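Local coordinates for phosphoserine phosphatase RsbX (Bacillus subtilis, PDB 3W43), which dephosphorylates RsbS as a PPM-type phosphoserine phosphatase and so acts as a negative regulator of sigma-B activity, at residues E8-L13 with M31-K36; V42-G47 with G87-I92; G108-I113 with F151-D156. One frame throughout, in Å; residues are numbered along the deposited sequence.

Interaction 1 (E8-L13 with M31-K36); sequences EHIQTL and MKADDK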
loop_
_atom_site.group_PDB
_atom_site.type_symbol
_atom_site.label_atom_id
_atom_site.label_comp_id
_atom_site.label_asym_id
_atom_site.label_seq_id
_atom_site.Cartn_x
_atom_site.Cartn_y
_atom_site.Cartn_z
ATOM N N GLU A 8 -3.058 16.477 11.503
ATOM C CA GLU A 8 -3.006 17.712 10.725
ATOM C C GLU A 8 -2.643 17.471 9.269
ATOM O O GLU A 8 -3.076 18.214 8.393
ATOM C CB GLU A 8 -2.015 18.727 11.305
ATOM C CG GLU A 8 -2.008 20.064 10.528
ATOM C CD GLU A 8 -0.981 21.068 11.010
ATOM O OE1 GLU A 8 -0.504 20.939 12.156
ATOM O OE2 GLU A 8 -0.660 22.006 10.238
ATOM N N HIS A 9 -1.850 16.432 9.025
ATOM C CA HIS A 9 -1.158 16.253 7.749
ATOM C C HIS A 9 -1.822 15.267 6.797
ATOM O O HIS A 9 -1.558 15.321 5.592
ATOM C CB HIS A 9 0.300 15.848 7.986
ATOM C CG HIS A 9 0.991 16.692 9.005
ATOM N ND1 HIS A 9 1.145 18.051 8.860
ATOM C CD2 HIS A 9 1.535 16.374 10.203
ATOM C CE1 HIS A 9 1.767 18.538 9.918
ATOM N NE2 HIS A 9 2.010 17.541 10.751
ATOM N N ILE A 10 -2.644 14.358 7.324
ATOM C CA ILE A 10 -3.200 13.299 6.490
ATOM C C ILE A 10 -4.456 12.731 7.151
ATOM O O ILE A 10 -4.558 12.664 8.379
ATOM C CB ILE A 10 -2.154 12.160 6.240
ATOM C CG1 ILE A 10 -2.580 11.272 5.071
ATOM C CG2 ILE A 10 -1.870 11.340 7.520
ATOM C CD1 ILE A 10 -1.553 10.202 4.728
ATOM N N GLN A 11 -5.411 12.336 6.318
ATOM C CA GLN A 11 -6.532 11.509 6.733
ATOM C C GLN A 11 -6.454 10.215 5.934
ATOM O O GLN A 11 -6.260 10.252 4.716
ATOM C CB GLN A 11 -7.848 12.227 6.460
ATOM C CG GLN A 11 -9.074 11.489 6.925
ATOM C CD GLN A 11 -10.341 12.296 6.733
ATOM O OE1 GLN A 11 -10.816 12.469 5.615
ATOM N NE2 GLN A 11 -10.907 12.772 7.822
ATOM N N THR A 12 -6.600 9.086 6.618
ATOM C CA THR A 12 -6.470 7.796 5.973
ATOM C C THR A 12 -7.645 6.877 6.260
ATOM O O THR A 12 -8.338 6.993 7.272
ATOM C CB THR A 12 -5.173 7.066 6.393
ATOM O OG1 THR A 12 -5.173 6.875 7.810
ATOM C CG2 THR A 12 -3.940 7.845 5.999
ATOM N N LEU A 13 -7.837 5.933 5.351
ATOM C CA LEU A 13 -8.789 4.847 5.516
ATOM C C LEU A 13 -8.142 3.571 4.993
ATOM O O LEU A 13 -7.675 3.527 3.852
ATOM C CB LEU A 13 -10.089 5.159 4.757
ATOM C CG LEU A 13 -11.260 4.171 4.908
ATOM C CD1 LEU A 13 -12.606 4.873 4.694
ATOM C CD2 LEU A 13 -11.141 2.967 3.981
ATOM N N MET A 31 0.876 0.802 8.936
ATOM C CA MET A 31 0.867 2.239 8.733
ATOM C C MET A 31 1.024 2.988 10.042
ATOM O O MET A 31 0.441 2.605 11.061
ATOM C CB MET A 31 -0.413 2.662 8.015
ATOM C CG MET A 31 -0.432 4.133 7.670
ATOM S SD MET A 31 -1.686 4.588 6.474
ATOM C CE MET A 31 -3.154 4.157 7.374
ATOM N N LYS A 32 1.820 4.050 10.015
ATOM C CA LYS A 32 1.992 4.914 11.174
ATOM C C LYS A 32 2.158 6.325 10.655
ATOM O O LYS A 32 3.045 6.589 9.850
ATOM C CB LYS A 32 3.236 4.497 11.976
ATOM C CG LYS A 32 3.570 5.340 13.212
ATOM C CD LYS A 32 4.863 4.854 13.900
ATOM C CE LYS A 32 6.135 5.253 13.134
ATOM N NZ LYS A 32 7.422 4.750 13.745
ATOM N N ALA A 33 1.298 7.222 11.132
ATOM C CA ALA A 33 1.377 8.640 10.809
ATOM C C ALA A 33 1.592 9.388 12.116
ATOM O O ALA A 33 0.862 9.176 13.090
ATOM C CB ALA A 33 0.088 9.116 10.148
ATOM N N ASP A 34 2.593 10.248 12.149
ATOM C CA ASP A 34 2.817 11.077 13.323
ATOM C C ASP A 34 2.951 12.523 12.872
ATOM O O ASP A 34 2.546 12.853 11.763
ATOM C CB ASP A 34 4.012 10.571 14.148
ATOM C CG ASP A 34 5.292 10.476 13.355
ATOM O OD1 ASP A 34 5.576 11.360 12.522
ATOM O OD2 ASP A 34 6.036 9.502 13.578
ATOM N N ASP A 35 3.491 13.395 13.722
ATOM C CA ASP A 35 3.574 14.809 13.362
ATOM C C ASP A 35 4.536 15.096 12.221
ATOM O O ASP A 35 4.467 16.157 11.597
ATOM C CB ASP A 35 3.938 15.688 14.561
ATOM C CG ASP A 35 3.748 17.172 14.260
ATOM O OD1 ASP A 35 2.674 17.534 13.727
ATOM O OD2 ASP A 35 4.673 17.978 14.519
ATOM N N LYS A 36 5.432 14.156 11.952
ATOM C CA LYS A 36 6.511 14.400 11.014
ATOM C C LYS A 36 6.408 13.587 9.730
ATOM O O LYS A 36 6.742 14.083 8.643
ATOM C CB LYS A 36 7.859 14.119 11.687
ATOM C CG LYS A 36 8.377 15.241 12.601
ATOM C CD LYS A 36 7.626 15.359 13.937
ATOM C CE LYS A 36 8.027 14.272 14.932
ATOM N NZ LYS A 36 7.340 14.438 16.247
HETATM O O HOH W 1 2.006 20.048 13.974
#
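His9 and Asp35 face each other at one end of the beta sandwich of the PPM fold. Strand 10-17 belongs to one sheet and strand 27-33 to the other, so this is packing between sheets. The chain runs in nearly opposite directions in the two segments.

Glu8 joins the contact through water 1, which donates to its OE1 and to Asp35 OD1. The bridge separates two carboxylates whose oxygens, Glu8 OE1 and Asp35 OD1, lie 4.9 Å apart. The CB of Glu8 also lies over one face of the His9 ring.

His9 bonds directly to the Asp35 side chain. Its NE2 donates to Asp35 OD1 over 3.0 Å, with an angle of 157° at the hydrogen. The bond leaves close to the ring plane but meets OD1 from above the carboxylate plane. Asp35 CG is anti to its backbone N (chi1 -168°), and this carries the carboxylate across to the imidazole. The ring is also stacked with Phe97.

Ile10 is buried between the sheets. Its CG2 branch meets Ala33 CB at 4.0 Å, and Leu38 of strand 37-45 touches both side chains.

Thr12 and Met31 reach toward each other tip to tip. The Met31 chain bends at its last torsion (chi3 62°). Its methyl CE ends 3.4 Å from Thr12 OG1, while SD lies 4.0 Å from Thr12 CG2.

Interaction 2 (V42-G47 with G87-I92); sequences VADGLG and GATASI. With MN (manganese (II) ion), chain C; MN (manganese (II) ion), chain B.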
loop_
_atom_site.group_PDB
_atom_site.type_symbol
_atom_site.label_atom_id
_atom_site.label_comp_id
_atom_site.label_asym_id
_atom_site.label_seq_id
_atom_site.Cartn_x
_atom_site.Cartn_y
_atom_site.Cartn_z
ATOM N N VAL A 42 2.006 -2.153 2.179
ATOM C CA VAL A 42 0.975 -3.144 1.906
ATOM C C VAL A 42 1.666 -4.319 1.232
ATOM O O VAL A 42 2.440 -4.115 0.296
ATOM C CB VAL A 42 -0.127 -2.552 0.983
ATOM C CG1 VAL A 42 -1.149 -3.597 0.625
ATOM C CG2 VAL A 42 -0.802 -1.352 1.642
ATOM N N ALA A 43 1.388 -5.531 1.707
ATOM C CA ALA A 43 2.018 -6.737 1.184
ATOM C C ALA A 43 0.991 -7.824 0.916
ATOM O O ALA A 43 0.034 -7.990 1.661
ATOM C CB ALA A 43 3.067 -7.247 2.154
ATOM N N ASP A 44 1.195 -8.553 -0.175
ATOM C CA ASP A 44 0.323 -9.642 -0.573
ATOM C C ASP A 44 1.159 -10.927 -0.593
ATOM O O ASP A 44 1.994 -11.111 -1.462
ATOM C CB ASP A 44 -0.249 -9.310 -1.956
ATOM C CG ASP A 44 -1.168 -10.402 -2.490
ATOM O OD1 ASP A 44 -1.281 -11.458 -1.831
ATOM O OD2 ASP A 44 -1.790 -10.202 -3.556
ATOM N N GLY A 45 0.974 -11.776 0.415
ATOM C CA GLY A 45 1.714 -13.030 0.480
ATOM C C GLY A 45 1.246 -13.949 -0.628
ATOM O O GLY A 45 0.069 -13.968 -0.963
ATOM N N LEU A 46 2.163 -14.696 -1.217
ATOM C CA LEU A 46 1.780 -15.607 -2.292
ATOM C C LEU A 46 0.707 -16.587 -1.831
ATOM O O LEU A 46 0.779 -17.135 -0.734
ATOM C CB LEU A 46 2.995 -16.342 -2.841
ATOM C CG LEU A 46 3.654 -15.664 -4.039
ATOM C CD1 LEU A 46 4.116 -14.235 -3.799
ATOM C CD2 LEU A 46 4.800 -16.538 -4.529
ATOM N N GLY A 47 -0.297 -16.787 -2.679
ATOM C CA GLY A 47 -1.455 -17.595 -2.324
ATOM C C GLY A 47 -2.380 -16.826 -1.411
ATOM O O GLY A 47 -2.528 -15.598 -1.522
ATOM N N GLY A 87 6.938 -16.121 0.130
ATOM C CA GLY A 87 7.253 -14.860 -0.523
ATOM C C GLY A 87 6.039 -13.966 -0.642
ATOM O O GLY A 87 4.926 -14.373 -0.302
ATOM N N ALA A 88 6.247 -12.747 -1.132
ATOM C CA ALA A 88 5.167 -11.767 -1.177
ATOM C C ALA A 88 5.468 -10.695 -2.194
ATOM O O ALA A 88 6.626 -10.460 -2.523
ATOM C CB ALA A 88 4.987 -11.116 0.201
ATOM N N THR A 89 4.420 -10.025 -2.661
ATOM C CA THR A 89 4.571 -8.759 -3.375
ATOM C C THR A 89 4.328 -7.626 -2.364
ATOM O O THR A 89 3.641 -7.835 -1.356
ATOM C CB THR A 89 3.600 -8.692 -4.559
ATOM O OG1 THR A 89 2.263 -8.855 -4.078
ATOM C CG2 THR A 89 3.918 -9.811 -5.562
ATOM N N ALA A 90 4.905 -6.447 -2.598
ATOM C CA ALA A 90 4.793 -5.392 -1.596
ATOM C C ALA A 90 5.090 -4.018 -2.133
ATOM O O ALA A 90 5.891 -3.851 -3.049
ATOM C CB ALA A 90 5.721 -5.667 -0.411
ATOM N N SER A 91 4.470 -3.026 -1.494
ATOM C CA SER A 91 4.755 -1.617 -1.722
ATOM C C SER A 91 5.059 -0.930 -0.405
ATOM O O SER A 91 4.380 -1.170 0.594
ATOM C CB SER A 91 3.543 -0.940 -2.334
ATOM O OG SER A 91 3.325 -1.412 -3.638
ATOM N N ILE A 92 6.059 -0.052 -0.431
ATOM C CA ILE A 92 6.424 0.749 0.728
ATOM C C ILE A 92 6.467 2.214 0.331
ATOM O O ILE A 92 7.131 2.604 -0.649
ATOM C CB ILE A 92 7.774 0.320 1.342
ATOM C CG1 ILE A 92 7.780 -1.186 1.619
ATOM C CG2 ILE A 92 8.050 1.099 2.633
ATOM C CD1 ILE A 92 9.079 -1.681 2.177
HETATM MN MN MN C . -1.942 -13.472 -1.841
HETATM MN MN MN B . -3.661 -11.142 -4.161
HETATM O O HOH W 2 0.526 -9.929 -6.117
HETATM O O HOH W 3 -3.667 -13.049 -3.067
HETATM O O HOH W 4 -2.602 -12.303 -5.755
HETATM O O HOH W 5 -4.525 -9.967 -2.538
HETATM O O HOH W 6 -3.093 -12.613 -0.139
HETATM O O HOH W 7 -0.950 -13.599 -3.918
#
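The carboxylate of Asp44 is held by two manganese ions, one on each oxygen. OD1 binds the chain C manganese at 2.1 Å, and OD2 binds the chain B manganese at 2.2 Å. Gly45 O and Gly47 O also bind the chain C ion, and waters 3, 6 and 7 complete its six ligands. Water 3 bridges the two metals. Asp156 and Asp189 are further ligands of the chain B ion. This is the two-metal centre of a PPM phosphatase.

Strands 37-45 and 88-96 run antiparallel beneath it. Val42 with Ser91 and Asp44 with Thr89 are hydrogen-bonded pairs. Asp44 N donates to Thr89 O at 2.8 Å, and Thr89 N returns a bond to Asp44 O. The ladder ends at Leu46, whose N donates to Gly87 O with an almost straight angle of 175°. Leu46 CD1 also lies alongside the Gly87 carbonyl.

Thr89 shares a sheet face with Asp44. Its OG1 sits between its own backbone N and carbonyl carbon (chi1 58°) and comes 3.3 Å from Asp44 CB. Water 2 is hydrogen-bonded to this hydroxyl. On the other face Ala43 CB meets Ala90 CB at 4.0 Å, and helix 49-66 packs on Ala43 and Ala88.

Asp44 is thus fixed through both its backbone and its carboxylate. The two ions probably polarise the water that bridges them.

Interaction 3 (G108-I113 with F151-D156); sequences GNVRFI and FIIHTD. With MN (manganese (II) ion), chain B.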
loop_
_atom_site.group_PDB
_atom_site.type_symbol
_atom_site.label_atom_id
_atom_site.label_comp_id
_atom_site.label_asym_id
_atom_site.label_seq_id
_atom_site.Cartn_x
_atom_site.Cartn_y
_atom_site.Cartn_z
ATOM N N GLY A 108 6.127 -6.367 -7.512
ATOM C CA GLY A 108 4.945 -7.177 -7.745
ATOM C C GLY A 108 3.680 -6.352 -7.888
ATOM O O GLY A 108 3.709 -5.113 -7.848
ATOM N N ASN A 109 2.548 -7.033 -8.021
ATOM C CA ASN A 109 1.298 -6.359 -8.369
ATOM C C ASN A 109 0.557 -5.766 -7.160
ATOM O O ASN A 109 -0.594 -6.108 -6.875
ATOM C CB ASN A 109 0.368 -7.290 -9.157
ATOM C CG ASN A 109 -0.768 -6.544 -9.866
ATOM O OD1 ASN A 109 -0.731 -5.320 -10.011
ATOM N ND2 ASN A 109 -1.771 -7.289 -10.326
ATOM N N VAL A 110 1.244 -4.887 -6.438
ATOM C CA VAL A 110 0.625 -4.004 -5.465
ATOM C C VAL A 110 0.784 -2.626 -6.103
ATOM O O VAL A 110 1.895 -2.238 -6.494
ATOM C CB VAL A 110 1.323 -4.086 -4.087
ATOM C CG1 VAL A 110 0.624 -3.182 -3.080
ATOM C CG2 VAL A 110 1.330 -5.533 -3.551
ATOM N N ARG A 111 -0.324 -1.900 -6.232
ATOM C CA ARG A 111 -0.364 -0.661 -7.015
ATOM C C ARG A 111 -0.491 0.574 -6.157
ATOM O O ARG A 111 -1.166 0.550 -5.136
ATOM C CB ARG A 111 -1.512 -0.716 -8.025
ATOM C CG ARG A 111 -1.273 -1.726 -9.118
ATOM C CD ARG A 111 -2.467 -1.879 -10.026
ATOM N NE ARG A 111 -2.243 -2.929 -11.010
ATOM C CZ ARG A 111 -1.794 -2.742 -12.249
ATOM N NH1 ARG A 111 -1.503 -1.526 -12.703
ATOM N NH2 ARG A 111 -1.632 -3.791 -13.042
ATOM N N PHE A 112 0.171 1.632 -6.601
ATOM C CA PHE A 112 0.127 2.949 -5.967
ATOM C C PHE A 112 -0.291 3.970 -6.999
ATOM O O PHE A 112 0.287 4.028 -8.093
ATOM C CB PHE A 112 1.524 3.276 -5.437
ATOM C CG PHE A 112 1.731 4.699 -4.939
ATOM C CD1 PHE A 112 0.940 5.256 -3.927
ATOM C CD2 PHE A 112 2.797 5.445 -5.440
ATOM C CE1 PHE A 112 1.201 6.546 -3.455
ATOM C CE2 PHE A 112 3.057 6.710 -4.977
ATOM C CZ PHE A 112 2.264 7.267 -3.988
ATOM N N ILE A 113 -1.279 4.784 -6.654
ATOM C CA ILE A 113 -1.728 5.857 -7.535
ATOM C C ILE A 113 -1.850 7.109 -6.683
ATOM O O ILE A 113 -2.564 7.105 -5.670
ATOM C CB ILE A 113 -3.084 5.535 -8.206
ATOM C CG1 ILE A 113 -3.012 4.224 -9.010
ATOM C CG2 ILE A 113 -3.540 6.698 -9.085
ATOM C CD1 ILE A 113 -3.415 2.972 -8.240
ATOM N N PHE A 151 -4.066 9.578 -2.467
ATOM C CA PHE A 151 -3.490 8.372 -3.022
ATOM C C PHE A 151 -4.234 7.133 -2.578
ATOM O O PHE A 151 -4.972 7.147 -1.582
ATOM C CB PHE A 151 -1.995 8.256 -2.677
ATOM C CG PHE A 151 -1.713 8.038 -1.215
ATOM C CD1 PHE A 151 -1.748 6.764 -0.660
ATOM C CD2 PHE A 151 -1.419 9.121 -0.386
ATOM C CE1 PHE A 151 -1.508 6.572 0.706
ATOM C CE2 PHE A 151 -1.170 8.928 0.965
ATOM C CZ PHE A 151 -1.213 7.655 1.509
ATOM N N ILE A 152 -4.002 6.051 -3.316
ATOM C CA ILE A 152 -4.370 4.714 -2.891
ATOM C C ILE A 152 -3.186 3.769 -3.105
ATOM O O ILE A 152 -2.440 3.911 -4.088
ATOM C CB ILE A 152 -5.645 4.217 -3.644
ATOM C CG1 ILE A 152 -6.189 2.924 -3.026
ATOM C CG2 ILE A 152 -5.390 4.068 -5.152
ATOM C CD1 ILE A 152 -7.551 2.504 -3.577
ATOM N N ILE A 153 -3.027 2.830 -2.170
ATOM C CA ILE A 153 -2.193 1.663 -2.407
ATOM C C ILE A 153 -3.112 0.457 -2.267
ATOM O O ILE A 153 -3.859 0.359 -1.288
ATOM C CB ILE A 153 -1.032 1.542 -1.389
ATOM C CG1 ILE A 153 -0.087 2.737 -1.497
ATOM C CG2 ILE A 153 -0.249 0.247 -1.612
ATOM C CD1 ILE A 153 0.960 2.794 -0.390
ATOM N N HIS A 154 -3.078 -0.476 -3.211
ATOM C CA HIS A 154 -3.993 -1.608 -3.143
ATOM C C HIS A 154 -3.406 -2.894 -3.656
ATOM O O HIS A 154 -2.612 -2.901 -4.618
ATOM C CB HIS A 154 -5.333 -1.300 -3.836
ATOM C CG HIS A 154 -5.273 -1.171 -5.331
ATOM N ND1 HIS A 154 -5.380 -2.258 -6.170
ATOM C CD2 HIS A 154 -5.202 -0.081 -6.137
ATOM C CE1 HIS A 154 -5.353 -1.846 -7.426
ATOM N NE2 HIS A 154 -5.257 -0.528 -7.435
ATOM N N THR A 155 -3.805 -3.988 -3.021
ATOM C CA THR A 155 -3.463 -5.298 -3.555
ATOM C C THR A 155 -4.314 -5.658 -4.762
ATOM O O THR A 155 -5.308 -4.991 -5.083
ATOM C CB THR A 155 -3.535 -6.406 -2.486
ATOM O OG1 THR A 155 -4.883 -6.523 -2.009
ATOM C CG2 THR A 155 -2.586 -6.114 -1.340
ATOM N N ASP A 156 -3.898 -6.722 -5.436
ATOM C CA ASP A 156 -4.522 -7.151 -6.677
ATOM C C ASP A 156 -5.921 -7.751 -6.492
ATOM O O ASP A 156 -6.594 -8.040 -7.468
ATOM C CB ASP A 156 -3.578 -8.085 -7.452
ATOM C CG ASP A 156 -3.213 -9.341 -6.680
ATOM O OD1 ASP A 156 -3.895 -9.668 -5.685
ATOM O OD2 ASP A 156 -2.233 -10.015 -7.083
HETATM MN MN MN B . -3.661 -11.142 -4.161
HETATM O O HOH W 8 -1.409 -7.703 -4.645
HETATM O O HOH W 9 -2.750 -4.294 -7.276
HETATM O O HOH W 10 -1.783 -10.109 -9.702
HETATM O O HOH W 4 -2.602 -12.303 -5.755
HETATM O O HOH W 3 -3.667 -13.049 -3.067
HETATM O O HOH W 5 -4.525 -9.967 -2.538
#
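Backbone bonds join Arg111 to His154 and Ile113 to Ile152, each pair bonded in both directions. The two strands are antiparallel. Arg111 N donates to His154 O at 3.0 Å, with an angle of 170°. Phe112 and Ile153 form the non-hydrogen-bonded pair between these two.

Apolar contacts lie on both faces. Phe112 and Ile153 share one. The Phe112 ring swings away from its backbone N (chi1 171°), which brings ring atom CD1 to 3.6 Å from Ile153 CG1. Phe151 and Val110 pack against this pair: Phe151 CB touches Phe112 CE1 at 3.7 Å, and Val110 CG1 meets Ile153 CG2. The group lies in the core of the beta sandwich of the PPM fold, where strands 37-45 and 88-96 of the other sheet cover it. On the other face Ile113 and Ile152 lie side by side beneath helix 163-169.

The His154 ring takes part in a CH-pi contact. Arg111 CB lies over one face, 4.1 Å from the ring centroid, and the guanidinium plane is turned 20° from the ring. ND1 donates nearly in the ring plane to Thr155 O, which fixes the rotation of the imidazole.

Water and metal hold the loop ends. Water 8 accepts from Asp156 N and may donate to Asn109 O. Water 9 donates to Asn109 O and to His154 O. Water 10 accepts from Asn109 ND2 and donates to Asp156 OD2, which also accepts from the metal-bound water 4 at 2.7 Å. Asp156 OD1 binds the chain B manganese at 2.1 Å.

How the interactions relate
Interactions 2 and 3 meet at the metal centre, with centres about 10 Å apart. Both supply a carboxylate to the chain B manganese, and Asp44 OD2 lies 3.0 Å from Asp156 OD1 there. Waters 3, 4 and 5 on that ion are common to both. Away from the metal the two contacts also pack on each other: Thr89 OG1 lies 3.5 Å from Val110 CG2, and Val42 CG1 lies 3.5 Å from Thr155 CG2. Interaction 1 lies farther off, its centre about 22 Å from that of interaction 2. It still shares a sheet with each of the others. It touches interaction 3 where Ile10 CD1 packs 4.0 Å from Phe151 CE2.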